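Local coordinates for protein PLP-Dependent L-Arginine Hydroxylase MppP (PDB 5DJ1) that binds pyridoxal 5'-phosphate and hydroxylates L-arginine, although by sequence it belongs to a family of aminotransferases, at residues 111-116 against 160-165; 212-217 against 231-236; 101-106 against 240-245. All coordinates share one frame; numbering follows the deposited sequence.

Interaction 1. Residues 111-116 against 160-165. With MG (magnesium ion), chain G.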
loop_
_atom_site.group_PDB
_atom_site.type_symbol
_atom_site.label_atom_id
_atom_site.label_comp_id
_atom_site.label_asym_id
_atom_site.label_seq_id
_atom_site.Cartn_x
_atom_site.Cartn_y
_atom_site.Cartn_z
ATOM N N VAL B 111 14.114 -9.377 -16.759
ATOM C CA VAL B 111 14.124 -8.921 -18.140
ATOM C C VAL B 111 14.717 -7.509 -18.191
ATOM O O VAL B 111 14.581 -6.708 -17.261
ATOM C CB VAL B 111 12.715 -8.976 -18.770
ATOM C CG1 VAL B 111 11.704 -8.044 -18.063
ATOM C CG2 VAL B 111 12.794 -8.650 -20.270
ATOM N N HIS B 112 15.408 -7.221 -19.276
ATOM C CA HIS B 112 16.157 -5.981 -19.413
ATOM C C HIS B 112 15.941 -5.509 -20.860
ATOM O O HIS B 112 16.228 -6.242 -21.780
ATOM C CB HIS B 112 17.659 -6.226 -19.093
ATOM C CG HIS B 112 18.513 -4.991 -19.129
ATOM N ND1 HIS B 112 19.347 -4.692 -20.189
ATOM C CD2 HIS B 112 18.641 -3.968 -18.250
ATOM C CE1 HIS B 112 19.951 -3.537 -19.956
ATOM N NE2 HIS B 112 19.545 -3.081 -18.784
ATOM N N PRO B 113 15.441 -4.289 -21.070
ATOM C CA PRO B 113 14.980 -3.302 -20.088
ATOM C C PRO B 113 13.689 -3.685 -19.422
ATOM O O PRO B 113 12.980 -4.580 -19.915
ATOM C CB PRO B 113 14.779 -2.043 -20.936
ATOM C CG PRO B 113 14.415 -2.578 -22.278
ATOM C CD PRO B 113 15.224 -3.828 -22.451
ATOM N N THR B 114 13.363 -3.001 -18.329
ATOM C CA THR B 114 12.011 -3.078 -17.800
ATOM C C THR B 114 11.759 -1.892 -16.864
ATOM O O THR B 114 12.610 -1.024 -16.668
ATOM C CB THR B 114 11.765 -4.425 -17.095
ATOM O OG1 THR B 114 10.360 -4.632 -16.914
ATOM C CG2 THR B 114 12.444 -4.496 -15.704
ATOM N N PHE B 115 10.564 -1.882 -16.291
ATOM C CA PHE B 115 10.116 -0.964 -15.252
ATOM C C PHE B 115 11.119 -1.007 -14.108
ATOM O O PHE B 115 11.153 -1.989 -13.363
ATOM C CB PHE B 115 8.715 -1.392 -14.777
ATOM C CG PHE B 115 8.078 -0.457 -13.806
ATOM C CD1 PHE B 115 7.798 0.861 -14.169
ATOM C CD2 PHE B 115 7.692 -0.902 -12.556
ATOM C CE1 PHE B 115 7.177 1.729 -13.281
ATOM C CE2 PHE B 115 7.067 -0.039 -11.657
ATOM C CZ PHE B 115 6.812 1.282 -12.019
ATOM N N ASP B 116 11.925 0.039 -13.951
ATOM C CA ASP B 116 13.129 -0.093 -13.124
ATOM C C ASP B 116 12.852 -0.077 -11.634
ATOM O O ASP B 116 13.745 -0.447 -10.843
ATOM C CB ASP B 116 14.139 1.001 -13.477
ATOM C CG ASP B 116 13.562 2.405 -13.322
ATOM O OD1 ASP B 116 12.498 2.684 -13.921
ATOM O OD2 ASP B 116 14.176 3.218 -12.589
ATOM N N ASN B 160 7.114 -3.133 -19.987
ATOM C CA ASN B 160 7.195 -1.688 -19.882
ATOM C C ASN B 160 8.687 -1.421 -19.824
ATOM O O ASN B 160 9.309 -1.807 -18.854
ATOM C CB ASN B 160 6.471 -1.202 -18.625
ATOM C CG ASN B 160 6.613 0.324 -18.369
ATOM O OD1 ASN B 160 7.250 1.076 -19.137
ATOM N ND2 ASN B 160 6.013 0.774 -17.262
ATOM N N PRO B 161 9.260 -0.693 -20.797
ATOM C CA PRO B 161 8.632 0.219 -21.768
ATOM C C PRO B 161 8.393 -0.265 -23.230
ATOM O O PRO B 161 7.889 0.513 -24.033
ATOM C CB PRO B 161 9.631 1.376 -21.807
ATOM C CG PRO B 161 10.989 0.656 -21.703
ATOM C CD PRO B 161 10.728 -0.500 -20.720
ATOM N N THR B 162 8.749 -1.498 -23.570
ATOM C CA THR B 162 8.811 -1.897 -24.965
ATOM C C THR B 162 7.481 -2.374 -25.533
ATOM O O THR B 162 7.339 -2.408 -26.756
ATOM C CB THR B 162 9.821 -3.026 -25.151
ATOM O OG1 THR B 162 9.302 -4.197 -24.515
ATOM C CG2 THR B 162 11.203 -2.629 -24.552
ATOM N N GLY B 163 6.540 -2.780 -24.687
ATOM C CA GLY B 163 5.286 -3.366 -25.106
ATOM C C GLY B 163 5.383 -4.797 -25.564
ATOM O O GLY B 163 4.373 -5.368 -25.982
ATOM N N ARG B 164 6.556 -5.406 -25.473
ATOM C CA ARG B 164 6.745 -6.746 -25.995
ATOM C C ARG B 164 5.957 -7.755 -25.168
ATOM O O ARG B 164 5.991 -7.732 -23.933
ATOM C CB ARG B 164 8.237 -7.093 -25.991
ATOM C CG ARG B 164 8.547 -8.403 -26.665
ATOM C CD ARG B 164 9.106 -8.200 -28.047
ATOM N NE ARG B 164 9.615 -9.462 -28.597
ATOM C CZ ARG B 164 10.897 -9.749 -28.812
ATOM N NH1 ARG B 164 11.870 -8.875 -28.552
ATOM N NH2 ARG B 164 11.208 -10.931 -29.305
ATOM N N VAL B 165 5.252 -8.657 -25.846
ATOM C CA VAL B 165 4.358 -9.610 -25.190
ATOM C C VAL B 165 5.009 -10.982 -25.206
ATOM O O VAL B 165 5.412 -11.473 -26.262
ATOM C CB VAL B 165 2.986 -9.677 -25.881
ATOM C CG1 VAL B 165 2.144 -10.812 -25.267
ATOM C CG2 VAL B 165 2.276 -8.315 -25.779
HETATM MG MG MG G . 16.311 3.597 -11.685
HETATM O O HOH W 1 15.035 3.932 -9.910
HETATM O O HOH W 2 16.100 5.759 -12.119
#
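Asn160 presses its backbone carbonyl against Thr114, and this is where the two loops are tightest: Asn160 O lies 3.2 Å from Thr114 CA in a CA-H...O contact. Phe115 N is also near that oxygen, but its direction is too poor for a hydrogen bond. Each loop carries a cis-proline, and these pack together, Pro113 CB lying 4.3 Å from Pro161 CD. Beside them Thr162 CG2 meets Pro113 CG at 3.9 Å, the side chains crossing at about a right angle. Thr162 OG1 accepts from Arg164 N in an ST turn and bonds Glu134.

The looser side is at Phe115, which is partly exposed. With CG opposite its backbone N (chi1 -174°), the ring swings out so that CD1 comes 3.6 Å from Asn160 ND2, ring and amide planes 28° apart. That amide nitrogen bonds O3 of the cofactor-bearing LLP at position 221, consistent with the role of the corresponding asparagine in related aminotransferases. The buried Asp116 binds a magnesium ion through OD2, with two waters each 2.2 Å from the metal.

Strand 107-112, between strands 152-156 and 128-133 in the sheet, leads into the 113-116 loop, while helix 134-139 packs against Val111 and Arg164.

Interaction 2. Residues 212-217 against 231-236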
loop_
_atom_site.group_PDB
_atom_site.type_symbol
_atom_site.label_atom_id
_atom_site.label_comp_id
_atom_site.label_asym_id
_atom_site.label_seq_id
_atom_site.Cartn_x
_atom_site.Cartn_y
_atom_site.Cartn_z
ATOM N N ARG B 212 6.771 -23.520 -9.770
ATOM C CA ARG B 212 6.415 -22.528 -8.769
ATOM C C ARG B 212 6.179 -21.209 -9.489
ATOM O O ARG B 212 7.030 -20.778 -10.271
ATOM C CB ARG B 212 7.538 -22.373 -7.736
ATOM C CG ARG B 212 8.000 -23.705 -7.038
ATOM C CD ARG B 212 9.382 -23.562 -6.440
ATOM N NE ARG B 212 9.446 -22.585 -5.370
ATOM C CZ ARG B 212 10.576 -22.066 -4.887
ATOM N NH1 ARG B 212 11.745 -22.427 -5.387
ATOM N NH2 ARG B 212 10.529 -21.194 -3.888
ATOM N N TRP B 213 5.029 -20.565 -9.274
ATOM C CA TRP B 213 4.760 -19.346 -10.041
ATOM C C TRP B 213 4.070 -18.287 -9.197
ATOM O O TRP B 213 3.408 -18.563 -8.187
ATOM C CB TRP B 213 3.944 -19.636 -11.328
ATOM C CG TRP B 213 2.622 -20.342 -11.107
ATOM C CD1 TRP B 213 2.380 -21.661 -11.245
ATOM C CD2 TRP B 213 1.369 -19.736 -10.719
ATOM N NE1 TRP B 213 1.038 -21.939 -10.955
ATOM C CE2 TRP B 213 0.410 -20.767 -10.627
ATOM C CE3 TRP B 213 0.977 -18.429 -10.437
ATOM C CZ2 TRP B 213 -0.913 -20.526 -10.267
ATOM C CZ3 TRP B 213 -0.343 -18.189 -10.076
ATOM C CH2 TRP B 213 -1.267 -19.226 -9.992
ATOM N N VAL B 214 4.260 -17.050 -9.630
ATOM C CA VAL B 214 3.602 -15.898 -9.043
ATOM C C VAL B 214 3.291 -14.909 -10.160
ATOM O O VAL B 214 4.111 -14.675 -11.050
ATOM C CB VAL B 214 4.449 -15.261 -7.908
ATOM C CG1 VAL B 214 5.856 -15.026 -8.326
ATOM C CG2 VAL B 214 3.768 -13.941 -7.384
ATOM N N VAL B 215 2.088 -14.354 -10.135
ATOM C CA VAL B 215 1.684 -13.317 -11.075
ATOM C C VAL B 215 1.195 -12.127 -10.274
ATOM O O VAL B 215 0.413 -12.288 -9.330
ATOM C CB VAL B 215 0.580 -13.790 -12.040
ATOM C CG1 VAL B 215 0.198 -12.681 -13.061
ATOM C CG2 VAL B 215 0.994 -15.058 -12.766
ATOM N N ILE B 216 1.645 -10.940 -10.658
ATOM C CA ILE B 216 1.126 -9.690 -10.109
ATOM C C ILE B 216 0.323 -9.005 -11.206
ATOM O O ILE B 216 0.903 -8.425 -12.139
ATOM C CB ILE B 216 2.235 -8.773 -9.591
ATOM C CG1 ILE B 216 3.057 -9.474 -8.514
ATOM C CG2 ILE B 216 1.591 -7.475 -9.022
ATOM C CD1 ILE B 216 4.279 -8.646 -8.036
ATOM N N GLU B 217 -1.006 -9.074 -11.102
ATOM C CA GLU B 217 -1.892 -8.270 -11.937
ATOM C C GLU B 217 -2.029 -6.881 -11.326
ATOM O O GLU B 217 -1.763 -6.667 -10.142
ATOM C CB GLU B 217 -3.298 -8.882 -12.035
ATOM C CG GLU B 217 -3.358 -10.365 -12.335
ATOM C CD GLU B 217 -3.260 -10.695 -13.840
ATOM O OE1 GLU B 217 -3.213 -9.758 -14.679
ATOM O OE2 GLU B 217 -3.236 -11.899 -14.164
ATOM N N GLY B 231 -3.294 -4.012 -6.779
ATOM C CA GLY B 231 -2.454 -5.084 -7.257
ATOM C C GLY B 231 -3.083 -6.394 -6.813
ATOM O O GLY B 231 -3.572 -6.513 -5.692
ATOM N N LEU B 232 -3.073 -7.370 -7.703
ATOM C CA LEU B 232 -3.579 -8.703 -7.390
ATOM C C LEU B 232 -2.408 -9.680 -7.407
ATOM O O LEU B 232 -1.804 -9.952 -8.453
ATOM C CB LEU B 232 -4.670 -9.130 -8.360
ATOM C CG LEU B 232 -5.786 -8.121 -8.590
ATOM C CD1 LEU B 232 -6.736 -8.642 -9.655
ATOM C CD2 LEU B 232 -6.518 -7.838 -7.282
ATOM N N LEU B 233 -2.069 -10.166 -6.238
ATOM C CA LEU B 233 -0.963 -11.088 -6.068
ATOM C C LEU B 233 -1.512 -12.509 -6.070
ATOM O O LEU B 233 -2.240 -12.897 -5.148
ATOM C CB LEU B 233 -0.259 -10.786 -4.761
ATOM C CG LEU B 233 0.924 -11.620 -4.339
ATOM C CD1 LEU B 233 2.057 -11.405 -5.304
ATOM C CD2 LEU B 233 1.290 -11.184 -2.928
ATOM N N VAL B 234 -1.117 -13.279 -7.071
ATOM C CA VAL B 234 -1.585 -14.641 -7.305
ATOM C C VAL B 234 -0.378 -15.566 -7.322
ATOM O O VAL B 234 0.660 -15.240 -7.917
ATOM C CB VAL B 234 -2.338 -14.729 -8.643
ATOM C CG1 VAL B 234 -3.239 -15.981 -8.657
ATOM C CG2 VAL B 234 -3.160 -13.432 -8.883
ATOM N N PHE B 235 -0.487 -16.713 -6.662
ATOM C CA PHE B 235 0.677 -17.594 -6.615
ATOM C C PHE B 235 0.255 -19.048 -6.495
ATOM O O PHE B 235 -0.858 -19.359 -6.089
ATOM C CB PHE B 235 1.621 -17.200 -5.479
ATOM C CG PHE B 235 0.932 -17.012 -4.174
ATOM C CD1 PHE B 235 0.693 -18.096 -3.332
ATOM C CD2 PHE B 235 0.507 -15.751 -3.783
ATOM C CE1 PHE B 235 0.052 -17.918 -2.127
ATOM C CE2 PHE B 235 -0.146 -15.575 -2.574
ATOM C CZ PHE B 235 -0.371 -16.657 -1.752
ATOM N N SER B 236 1.154 -19.934 -6.914
ATOM C CA SER B 236 0.892 -21.363 -6.871
ATOM C C SER B 236 0.882 -21.858 -5.428
ATOM O O SER B 236 1.469 -21.250 -4.526
ATOM C CB SER B 236 1.955 -22.134 -7.650
ATOM O OG SER B 236 3.240 -21.895 -7.091
#
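Strands 212-217 and 231-235 run antiparallel, paired from Val214 with Phe235 to Glu217 with Leu232, their axes 4.6 Å apart with 167° between their directions. The pair belongs to the seven-stranded mixed sheet of the large domain of fold type I PLP enzymes, where 231-235 runs against both neighbours. Four backbone hydrogen bonds join Val215 to Val234 and Glu217 to Leu232, and a fifth runs from Ser236 N to Trp213 O.

On the face packed by helix 90-101, Leu233 CD1 fits between Val214 CG2, 3.7 Å away, and Ile216 CG1, 3.9 Å away. The other face carries Val215 and Val234, which meet Tyr203 of helix 202-209. There the Glu217 chain bends away after its CB touches Leu232 CB, and its carboxylate forms a salt bridge with Arg192 and hydrogen bonds with Thr189 and Tyr203.

At one end, Trp213 CG sits between the backbone N and carbonyl carbon (chi1 57°), laying the indole over the Phe235-Ser236 peptide; Val234 CG1 reaches the ring edge in plane, 3.9 Å from CZ3. Ser236 OG, also bonded to Asp238, accepts a nearly straight 3.1 Å hydrogen bond from Trp213 N, and Ser236 CB stands 3.5 Å above the Trp213 five-membered ring centroid in a CH-pi contact.

Interaction 3. Residues 101-106 against 240-245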
loop_
_atom_site.group_PDB
_atom_site.type_symbol
_atom_site.label_atom_id
_atom_site.label_comp_id
_atom_site.label_asym_id
_atom_site.label_seq_id
_atom_site.Cartn_x
_atom_site.Cartn_y
_atom_site.Cartn_z
ATOM N N LEU B 101 10.882 -13.466 -1.543
ATOM C CA LEU B 101 11.988 -14.123 -2.230
ATOM C C LEU B 101 13.249 -14.144 -1.368
ATOM O O LEU B 101 13.968 -15.152 -1.325
ATOM C CB LEU B 101 12.254 -13.411 -3.563
ATOM C CG LEU B 101 11.310 -13.760 -4.716
ATOM C CD1 LEU B 101 11.461 -12.746 -5.874
ATOM C CD2 LEU B 101 11.551 -15.209 -5.214
ATOM N N SER B 102 13.547 -13.036 -0.684
ATOM C CA SER B 102 14.817 -12.948 0.046
ATOM C C SER B 102 14.926 -13.958 1.176
ATOM O O SER B 102 16.012 -14.119 1.713
ATOM C CB SER B 102 15.064 -11.552 0.642
ATOM O OG SER B 102 14.164 -11.282 1.683
ATOM N N ALA B 103 13.842 -14.624 1.556
ATOM C CA ALA B 103 13.943 -15.663 2.567
ATOM C C ALA B 103 14.874 -16.786 2.113
ATOM O O ALA B 103 15.577 -17.388 2.928
ATOM C CB ALA B 103 12.554 -16.222 2.881
ATOM N N SER B 104 14.866 -17.112 0.816
ATOM C CA SER B 104 15.566 -18.297 0.326
ATOM C C SER B 104 16.229 -18.118 -1.033
ATOM O O SER B 104 16.824 -19.069 -1.529
ATOM C CB SER B 104 14.594 -19.473 0.230
ATOM O OG SER B 104 13.460 -19.114 -0.547
ATOM N N VAL B 105 16.130 -16.955 -1.661
ATOM C CA VAL B 105 16.691 -16.728 -2.988
ATOM C C VAL B 105 17.733 -15.642 -2.844
ATOM O O VAL B 105 17.506 -14.668 -2.129
ATOM C CB VAL B 105 15.579 -16.324 -3.972
ATOM C CG1 VAL B 105 16.126 -15.944 -5.330
ATOM C CG2 VAL B 105 14.595 -17.469 -4.090
ATOM N N ASP B 106 18.874 -15.792 -3.512
ATOM C CA ASP B 106 19.871 -14.726 -3.508
ATOM C C ASP B 106 19.945 -13.941 -4.813
ATOM O O ASP B 106 20.371 -12.779 -4.807
ATOM C CB ASP B 106 21.264 -15.294 -3.219
ATOM C CG ASP B 106 21.400 -15.802 -1.813
ATOM O OD1 ASP B 106 20.741 -15.256 -0.906
ATOM O OD2 ASP B 106 22.145 -16.768 -1.627
ATOM N N GLY B 240 6.372 -21.902 -2.067
ATOM C CA GLY B 240 7.535 -22.133 -1.224
ATOM C C GLY B 240 8.220 -20.886 -0.715
ATOM O O GLY B 240 9.424 -20.903 -0.470
ATOM N N LEU B 241 7.491 -19.785 -0.622
ATOM C CA LEU B 241 7.939 -18.493 -0.151
ATOM C C LEU B 241 6.921 -18.025 0.878
ATOM O O LEU B 241 5.738 -18.347 0.746
ATOM C CB LEU B 241 8.004 -17.465 -1.292
ATOM C CG LEU B 241 8.858 -17.704 -2.531
ATOM C CD1 LEU B 241 8.605 -16.525 -3.516
ATOM C CD2 LEU B 241 10.353 -17.855 -2.203
ATOM N N PRO B 242 7.330 -17.240 1.891
ATOM C CA PRO B 242 6.360 -16.779 2.907
ATOM C C PRO B 242 5.489 -15.598 2.470
ATOM O O PRO B 242 5.299 -14.634 3.231
ATOM C CB PRO B 242 7.259 -16.384 4.091
ATOM C CG PRO B 242 8.535 -15.879 3.423
ATOM C CD PRO B 242 8.711 -16.827 2.198
ATOM N N VAL B 243 4.945 -15.662 1.256
ATOM C CA VAL B 243 4.179 -14.541 0.709
ATOM C C VAL B 243 2.889 -14.310 1.489
ATOM O O VAL B 243 2.489 -13.167 1.678
ATOM C CB VAL B 243 3.879 -14.722 -0.797
ATOM C CG1 VAL B 243 5.112 -14.497 -1.615
ATOM C CG2 VAL B 243 3.341 -16.074 -1.100
ATOM N N GLU B 244 2.181 -15.365 1.908
ATOM C CA GLU B 244 0.937 -15.112 2.634
ATOM C C GLU B 244 1.212 -14.421 3.967
ATOM O O GLU B 244 0.478 -13.511 4.381
ATOM C CB GLU B 244 0.156 -16.423 2.849
ATOM C CG GLU B 244 -0.476 -16.999 1.580
ATOM C CD GLU B 244 -1.435 -18.169 1.848
ATOM O OE1 GLU B 244 -2.289 -18.046 2.754
ATOM O OE2 GLU B 244 -1.322 -19.213 1.163
ATOM N N LYS B 245 2.249 -14.859 4.665
ATOM C CA LYS B 245 2.602 -14.248 5.940
ATOM C C LYS B 245 2.957 -12.780 5.755
ATOM O O LYS B 245 2.459 -11.898 6.474
ATOM C CB LYS B 245 3.767 -15.020 6.582
ATOM C CG LYS B 245 4.441 -14.265 7.781
ATOM C CD LYS B 245 5.843 -14.775 8.022
ATOM C CE LYS B 245 6.753 -13.833 8.803
ATOM N NZ LYS B 245 6.107 -12.795 9.588
HETATM O O HOH W 3 11.217 -19.675 1.237
#
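Leu241 meets Leu101 methyl to methyl, with Leu241 CD1 3.6 Å from Leu101 CD2, and this is the buried heart of a contact otherwise near the surface. The other methyl of Leu241, CD2, rests 3.7 Å from Ser104 OG. The Leu241 CG stands opposite its own carbonyl carbon (chi1 -58°) and the side chain then runs on extended, so the forked end reaches Leu101 and Ser104. Cutting the side chain back to that of an alanine here would probably leave Leu101 CD2 without the methyl it packs on and open a gap beside Ser104. Nearer the solvent, Ala103 CB touches the flank of the Pro242 ring, 3.9 Å from CD. No direct hydrogen bond crosses between the segments; instead a water spans them, donating to Gly240 O at 2.8 Å and lying 2.9 Å from Ser104 OG.

Farther out, each segment is shaped by its own turn. Leu101 O accepts from both Ser104 N and Val105 N, which holds the bend that presents Ala103 and Ser104. Across from it, Pro242 centres an inverse gamma turn with a weak bond from Val243 N to Leu241 O, and it occupies the N-cap position of helix 243-250. Leu97 and Ser100 of helix 90-101 also pack on Leu241. The contact thus joins the C-terminal end of helix 90-101 to the N-terminal end of helix 243-250, at the periphery of the α/β large domain characteristic of fold type I PLP enzymes.

The three contacts grade from active site to periphery. Interaction 1 lies at the cofactor and the magnesium ion. The centres of interactions 1 and 2 are about 18 Å apart. The centres of interactions 1 and 3 are about 24 Å apart. Interactions 1 and 2 do not touch, their nearest atoms being about 10 Å apart, yet both reach the same mixed sheet, and the chain between 212-217 and 231-236 carries the LLP bonded by Asn160. Interactions 2 and 3, with centres about 13 Å apart, are in direct contact: Phe235 CZ lies 3.4 Å from Glu244 CG and 3.8 Å from Val243 CG2, so helix 243-250 packs on the strand that precedes it.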